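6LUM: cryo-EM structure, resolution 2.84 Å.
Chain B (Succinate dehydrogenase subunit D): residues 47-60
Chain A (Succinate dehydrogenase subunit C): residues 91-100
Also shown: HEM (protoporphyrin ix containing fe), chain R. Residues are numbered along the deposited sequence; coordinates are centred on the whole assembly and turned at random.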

# COMPACT_ATOMS: atom_id res chain seq x y z
N ALA B 47 10.29 -11.29 -24.33
CA ALA B 47 11.61 -11.44 -24.93
C ALA B 47 12.15 -12.85 -24.72
O ALA B 47 12.75 -13.43 -25.63
CB ALA B 47 12.55 -10.40 -24.34
N TRP B 48 11.94 -13.41 -23.53
CA TRP B 48 12.30 -14.80 -23.26
C TRP B 48 11.58 -15.76 -24.20
O TRP B 48 12.21 -16.62 -24.84
CB TRP B 48 11.94 -15.07 -21.80
CG TRP B 48 12.50 -16.26 -21.18
CD1 TRP B 48 13.70 -16.37 -20.56
CD2 TRP B 48 11.88 -17.54 -21.06
NE1 TRP B 48 13.87 -17.63 -20.08
CE2 TRP B 48 12.76 -18.37 -20.38
CE3 TRP B 48 10.66 -18.05 -21.48
CZ2 TRP B 48 12.47 -19.68 -20.11
CZ3 TRP B 48 10.37 -19.34 -21.21
CH2 TRP B 48 11.26 -20.15 -20.53
N LEU B 49 10.26 -15.62 -24.31
CA LEU B 49 9.50 -16.49 -25.20
C LEU B 49 9.91 -16.30 -26.66
O LEU B 49 9.91 -17.26 -27.43
CB LEU B 49 8.01 -16.21 -25.03
CG LEU B 49 7.34 -16.86 -23.82
CD1 LEU B 49 5.99 -16.25 -23.60
CD2 LEU B 49 7.22 -18.33 -24.04
N PHE B 50 10.25 -15.07 -27.05
CA PHE B 50 10.69 -14.83 -28.41
C PHE B 50 11.99 -15.55 -28.70
O PHE B 50 12.16 -16.11 -29.78
CB PHE B 50 10.85 -13.34 -28.66
CG PHE B 50 11.29 -13.02 -30.05
CD1 PHE B 50 10.38 -12.99 -31.08
CD2 PHE B 50 12.61 -12.77 -30.33
CE1 PHE B 50 10.79 -12.71 -32.36
CE2 PHE B 50 13.01 -12.50 -31.60
CZ PHE B 50 12.10 -12.47 -32.61
N MET B 51 12.94 -15.50 -27.78
CA MET B 51 14.19 -16.22 -28.03
C MET B 51 13.92 -17.70 -28.23
O MET B 51 14.48 -18.31 -29.14
CB MET B 51 15.17 -16.00 -26.89
CG MET B 51 15.57 -14.58 -26.73
SD MET B 51 16.58 -13.99 -28.06
CE MET B 51 18.15 -14.59 -27.52
N ARG B 52 13.02 -18.27 -27.44
CA ARG B 52 12.71 -19.69 -27.62
C ARG B 52 12.08 -19.98 -28.98
O ARG B 52 12.55 -20.86 -29.72
CB ARG B 52 11.80 -20.17 -26.50
CG ARG B 52 12.53 -20.74 -25.31
CD ARG B 52 13.26 -19.68 -24.57
NE ARG B 52 14.20 -20.24 -23.64
CZ ARG B 52 15.14 -19.55 -23.03
NH1 ARG B 52 15.27 -18.26 -23.27
NH2 ARG B 52 15.95 -20.15 -22.18
N PHE B 53 11.02 -19.26 -29.33
CA PHE B 53 10.31 -19.54 -30.58
C PHE B 53 11.16 -19.23 -31.80
O PHE B 53 11.20 -20.02 -32.75
CB PHE B 53 9.01 -18.75 -30.62
CG PHE B 53 7.97 -19.24 -29.67
CD1 PHE B 53 7.94 -20.55 -29.27
CD2 PHE B 53 7.02 -18.38 -29.17
CE1 PHE B 53 6.99 -21.00 -28.40
CE2 PHE B 53 6.07 -18.83 -28.29
CZ PHE B 53 6.05 -20.14 -27.91
N SER B 54 11.81 -18.07 -31.82
CA SER B 54 12.66 -17.73 -32.95
C SER B 54 13.85 -18.66 -33.06
O SER B 54 14.36 -18.87 -34.16
CB SER B 54 13.11 -16.28 -32.84
OG SER B 54 13.81 -16.08 -31.65
N GLY B 55 14.30 -19.25 -31.96
CA GLY B 55 15.29 -20.29 -32.08
C GLY B 55 14.74 -21.52 -32.78
O GLY B 55 15.41 -22.12 -33.62
N ILE B 56 13.52 -21.91 -32.43
CA ILE B 56 12.92 -23.06 -33.09
C ILE B 56 12.82 -22.84 -34.60
O ILE B 56 13.07 -23.75 -35.39
CB ILE B 56 11.54 -23.37 -32.48
CG1 ILE B 56 11.69 -24.09 -31.15
CG2 ILE B 56 10.75 -24.25 -33.40
CD1 ILE B 56 10.38 -24.28 -30.45
N ALA B 57 12.45 -21.63 -35.01
CA ALA B 57 12.36 -21.34 -36.44
C ALA B 57 13.74 -21.23 -37.09
O ALA B 57 13.95 -21.67 -38.23
CB ALA B 57 11.58 -20.05 -36.66
N LEU B 58 14.69 -20.66 -36.37
CA LEU B 58 16.02 -20.43 -36.91
C LEU B 58 16.80 -21.71 -37.08
O LEU B 58 17.71 -21.73 -37.90
CB LEU B 58 16.79 -19.49 -36.00
CG LEU B 58 16.56 -18.01 -36.24
CD1 LEU B 58 17.20 -17.25 -35.15
CD2 LEU B 58 17.15 -17.66 -37.56
N VAL B 59 16.48 -22.77 -36.35
CA VAL B 59 17.11 -24.06 -36.64
C VAL B 59 16.97 -24.37 -38.12
O VAL B 59 17.97 -24.47 -38.85
CB VAL B 59 16.49 -25.18 -35.78
CG1 VAL B 59 17.09 -26.49 -36.17
CG2 VAL B 59 16.73 -24.92 -34.35
N PHE B 60 15.73 -24.45 -38.59
CA PHE B 60 15.47 -24.75 -39.99
C PHE B 60 16.03 -23.68 -40.91
O PHE B 60 16.79 -23.99 -41.84
CB PHE B 60 13.97 -24.91 -40.21
CG PHE B 60 13.36 -25.96 -39.35
CD1 PHE B 60 13.53 -27.29 -39.65
CD2 PHE B 60 12.64 -25.62 -38.23
CE1 PHE B 60 12.97 -28.26 -38.86
CE2 PHE B 60 12.08 -26.58 -37.43
CZ PHE B 60 12.25 -27.91 -37.75
CHA HEM R . 20.71 -16.95 -27.30
CHB HEM R . 18.72 -20.66 -29.63
CHC HEM R . 20.57 -18.92 -33.73
CHD HEM R . 22.47 -15.17 -31.41
C1A HEM R . 19.94 -18.04 -27.60
C2A HEM R . 18.99 -18.66 -26.72
C3A HEM R . 18.44 -19.69 -27.35
C4A HEM R . 19.02 -19.75 -28.66
CMA HEM R . 17.38 -20.63 -26.76
CAA HEM R . 18.69 -18.22 -25.29
CBA HEM R . 19.85 -18.77 -24.49
CGA HEM R . 19.70 -18.38 -23.06
O1A HEM R . 20.42 -18.95 -22.22
O2A HEM R . 18.85 -17.51 -22.79
C1B HEM R . 19.11 -20.54 -30.93
C2B HEM R . 18.91 -21.52 -31.95
C3B HEM R . 19.43 -21.06 -33.08
C4B HEM R . 19.96 -19.75 -32.82
CMB HEM R . 18.23 -22.88 -31.74
CAB HEM R . 19.41 -21.82 -34.40
CBB HEM R . 20.32 -21.59 -35.35
C1C HEM R . 21.16 -17.71 -33.46
C2C HEM R . 21.57 -16.75 -34.44
C3C HEM R . 22.11 -15.71 -33.79
C4C HEM R . 22.03 -15.99 -32.39
CMC HEM R . 21.39 -16.97 -35.95
CAC HEM R . 22.70 -14.39 -34.29
CBC HEM R . 22.61 -13.94 -35.54
C1D HEM R . 22.23 -15.38 -30.08
C2D HEM R . 22.84 -14.67 -29.00
C3D HEM R . 22.36 -15.16 -27.88
C4D HEM R . 21.43 -16.20 -28.20
CMD HEM R . 23.86 -13.54 -29.14
CAD HEM R . 22.73 -14.71 -26.46
CBD HEM R . 23.50 -15.79 -25.76
CGD HEM R . 23.32 -15.63 -24.29
O1D HEM R . 22.71 -14.62 -23.87
O2D HEM R . 23.76 -16.52 -23.53
NA HEM R . 19.92 -18.72 -28.79
NB HEM R . 19.76 -19.46 -31.49
NC HEM R . 21.45 -17.22 -32.21
ND HEM R . 21.37 -16.32 -29.57
FE HEM R . 20.55 -17.88 -30.53
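Chain A 91-100: GIRVILIDFW

Helix against helix in succinate dehydrogenase: subunit C (chain A, residues 91-100) packed on subunit D (chain B, residues 47-60), with a heme beside the crossing. Chain B is helical throughout, and its helix runs on beyond both ends of the stretch. Chain A enters already helical and stays so through Phe A99; Trp A100, at phi/psi -65/125°, is the first residue to leave helical geometry, although its N still donates a hydrogen bond to Leu A96 O at 2.9 Å. The two helices run in largely opposing directions, with 136° between their N-to-C vectors (signed crossing angle -136°), and their axes approach to 10.1 Å. Chain A is therefore read backwards as chain B is followed forwards: its C-terminal end lies by Trp B48 and its N-terminal end by Gly B55 and Val B59. The backbones are nearest at Arg B52 and Ile A95, whose CA atoms are 5.9 Å apart, and they spread to 7.0 Å between Gly B55 CA and Gly A91 CA.

Ala B47 is out of reach of chain A. Trp B48 (chi1 t) leaves its helix sideways, but its ring end reaches chain A, where CH2 comes to 3.6 Å from Asp A98 CB. Leu B49 CD2 lies 4.4 Å from Phe A99 CE1, at the edge of that phenyl ring. Phe B50 is out of reach. Met B51 also misses chain A and instead brings its CE to 3.5 Å from HEM CHA.

Arg B52 is the centre of the contact. It points toward chain A and fits as a knob among Val A94, Ile A95, Asp A98 and Phe A99. Its guanidinium forms a salt bridge with Asp A98, whose CA-to-CB bond points toward chain B and whose OD1 meets the group near its plane: Arg B52 NH2 donates a very short hydrogen bond to Asp A98 OD1 (2.5 Å), and Arg B52 NE adds a weak one to the same OD1 at 2.9 Å. Heme methyl CMA lies over one face of the guanidinium. The aliphatic stem packs on apolar side chains, with Arg B52 CB 3.8 Å from Phe A99 CZ and Arg B52 CG 3.9 Å from Ile A95 CG1, while Arg B52 NH1 lies 3.7 Å from HEM O2A.

Phe B53 starts away from chain A, yet its ring end returns to place CE1 at 4.0 Å from Phe A99 CZ. Ser B54 faces away; its OG donates a very short hydrogen bond to Phe B50 O (2.5 Å). At Gly B55 the absence of a side chain matters: a CB would be tight against Ile A95 CD1 (3.5 Å) and crowded by HEM CHB (3.1 Å). Gly A91 approaches the same CHB edge from the opposite side of the porphyrin plane, its CA 3.8 Å from HEM CHB; a CB there would clash with CHB (2.5 Å).

Ile B56 CG1 meets Ile A95 CD1 at 3.8 Å. Ala B57 and Leu B58 stay clear of chain A. Val B59 points toward it, its CG2 4.2 Å from Ile A92 CG1 and 3.6 Å from HEM CMB, and Phe B60 adds no further contact. Together the two stretches bury 470 Å².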

# COMPACT_ATOMS: atom_id res chain seq x y z
N GLY A 91 20.99 -24.72 -28.26
CA GLY A 91 19.76 -23.98 -28.11
C GLY A 91 18.55 -24.88 -28.10
O GLY A 91 17.57 -24.59 -27.42
N ILE A 92 18.60 -25.98 -28.85
CA ILE A 92 17.54 -26.98 -28.74
C ILE A 92 17.50 -27.56 -27.34
O ILE A 92 16.42 -27.74 -26.76
CB ILE A 92 17.73 -28.08 -29.80
CG1 ILE A 92 17.46 -27.53 -31.19
CG2 ILE A 92 16.81 -29.22 -29.54
CD1 ILE A 92 17.79 -28.48 -32.28
N ARG A 93 18.67 -27.84 -26.77
CA ARG A 93 18.72 -28.32 -25.39
C ARG A 93 18.12 -27.32 -24.42
O ARG A 93 17.35 -27.68 -23.53
CB ARG A 93 20.16 -28.61 -25.00
CG ARG A 93 20.30 -29.21 -23.64
CD ARG A 93 21.74 -29.29 -23.25
NE ARG A 93 22.20 -28.03 -22.70
CZ ARG A 93 22.41 -27.82 -21.42
NH1 ARG A 93 22.23 -28.79 -20.56
NH2 ARG A 93 22.82 -26.64 -20.99
N VAL A 94 18.48 -26.05 -24.55
CA VAL A 94 17.96 -25.01 -23.67
C VAL A 94 16.45 -24.88 -23.80
O VAL A 94 15.73 -24.75 -22.80
CB VAL A 94 18.66 -23.67 -23.96
CG1 VAL A 94 17.99 -22.56 -23.24
CG2 VAL A 94 20.09 -23.74 -23.55
N ILE A 95 15.93 -24.93 -25.03
CA ILE A 95 14.49 -24.84 -25.24
C ILE A 95 13.77 -26.01 -24.60
O ILE A 95 12.71 -25.85 -23.99
CB ILE A 95 14.18 -24.74 -26.74
CG1 ILE A 95 14.65 -23.41 -27.30
CG2 ILE A 95 12.72 -24.89 -26.98
CD1 ILE A 95 14.59 -23.33 -28.79
N LEU A 96 14.33 -27.21 -24.73
CA LEU A 96 13.72 -28.38 -24.11
C LEU A 96 13.73 -28.27 -22.59
O LEU A 96 12.75 -28.61 -21.94
CB LEU A 96 14.44 -29.65 -24.53
CG LEU A 96 14.02 -30.24 -25.86
CD1 LEU A 96 14.69 -31.56 -26.04
CD2 LEU A 96 12.54 -30.41 -25.87
N ILE A 97 14.84 -27.82 -22.02
CA ILE A 97 14.89 -27.61 -20.57
C ILE A 97 13.78 -26.66 -20.14
O ILE A 97 13.14 -26.87 -19.11
CB ILE A 97 16.27 -27.07 -20.15
CG1 ILE A 97 17.32 -28.16 -20.22
CG2 ILE A 97 16.20 -26.54 -18.76
CD1 ILE A 97 18.67 -27.67 -19.91
N ASP A 98 13.54 -25.61 -20.91
CA ASP A 98 12.57 -24.62 -20.47
C ASP A 98 11.13 -25.07 -20.68
O ASP A 98 10.26 -24.70 -19.88
CB ASP A 98 12.82 -23.30 -21.18
CG ASP A 98 14.19 -22.72 -20.86
OD1 ASP A 98 14.94 -22.36 -21.79
OD2 ASP A 98 14.53 -22.61 -19.66
N PHE A 99 10.84 -25.84 -21.72
CA PHE A 99 9.46 -26.23 -22.02
C PHE A 99 9.10 -27.60 -21.48
O PHE A 99 8.09 -27.75 -20.79
CB PHE A 99 9.22 -26.19 -23.53
CG PHE A 99 9.12 -24.81 -24.09
CD1 PHE A 99 8.66 -23.77 -23.31
CD2 PHE A 99 9.49 -24.54 -25.38
CE1 PHE A 99 8.57 -22.50 -23.82
CE2 PHE A 99 9.40 -23.28 -25.89
CZ PHE A 99 8.94 -22.26 -25.10
N TRP A 100 9.88 -28.62 -21.80
CA TRP A 100 9.60 -29.97 -21.33
C TRP A 100 9.73 -30.04 -19.82
O TRP A 100 10.77 -29.69 -19.26
CB TRP A 100 10.57 -30.92 -22.01
CG TRP A 100 10.37 -32.34 -21.73
CD1 TRP A 100 9.24 -32.95 -21.33
CD2 TRP A 100 11.35 -33.37 -21.86
NE1 TRP A 100 9.45 -34.29 -21.18
CE2 TRP A 100 10.74 -34.57 -21.50
CE3 TRP A 100 12.70 -33.38 -22.23
CZ2 TRP A 100 11.43 -35.77 -21.50
CZ3 TRP A 100 13.37 -34.56 -22.23
CH2 TRP A 100 12.74 -35.75 -21.87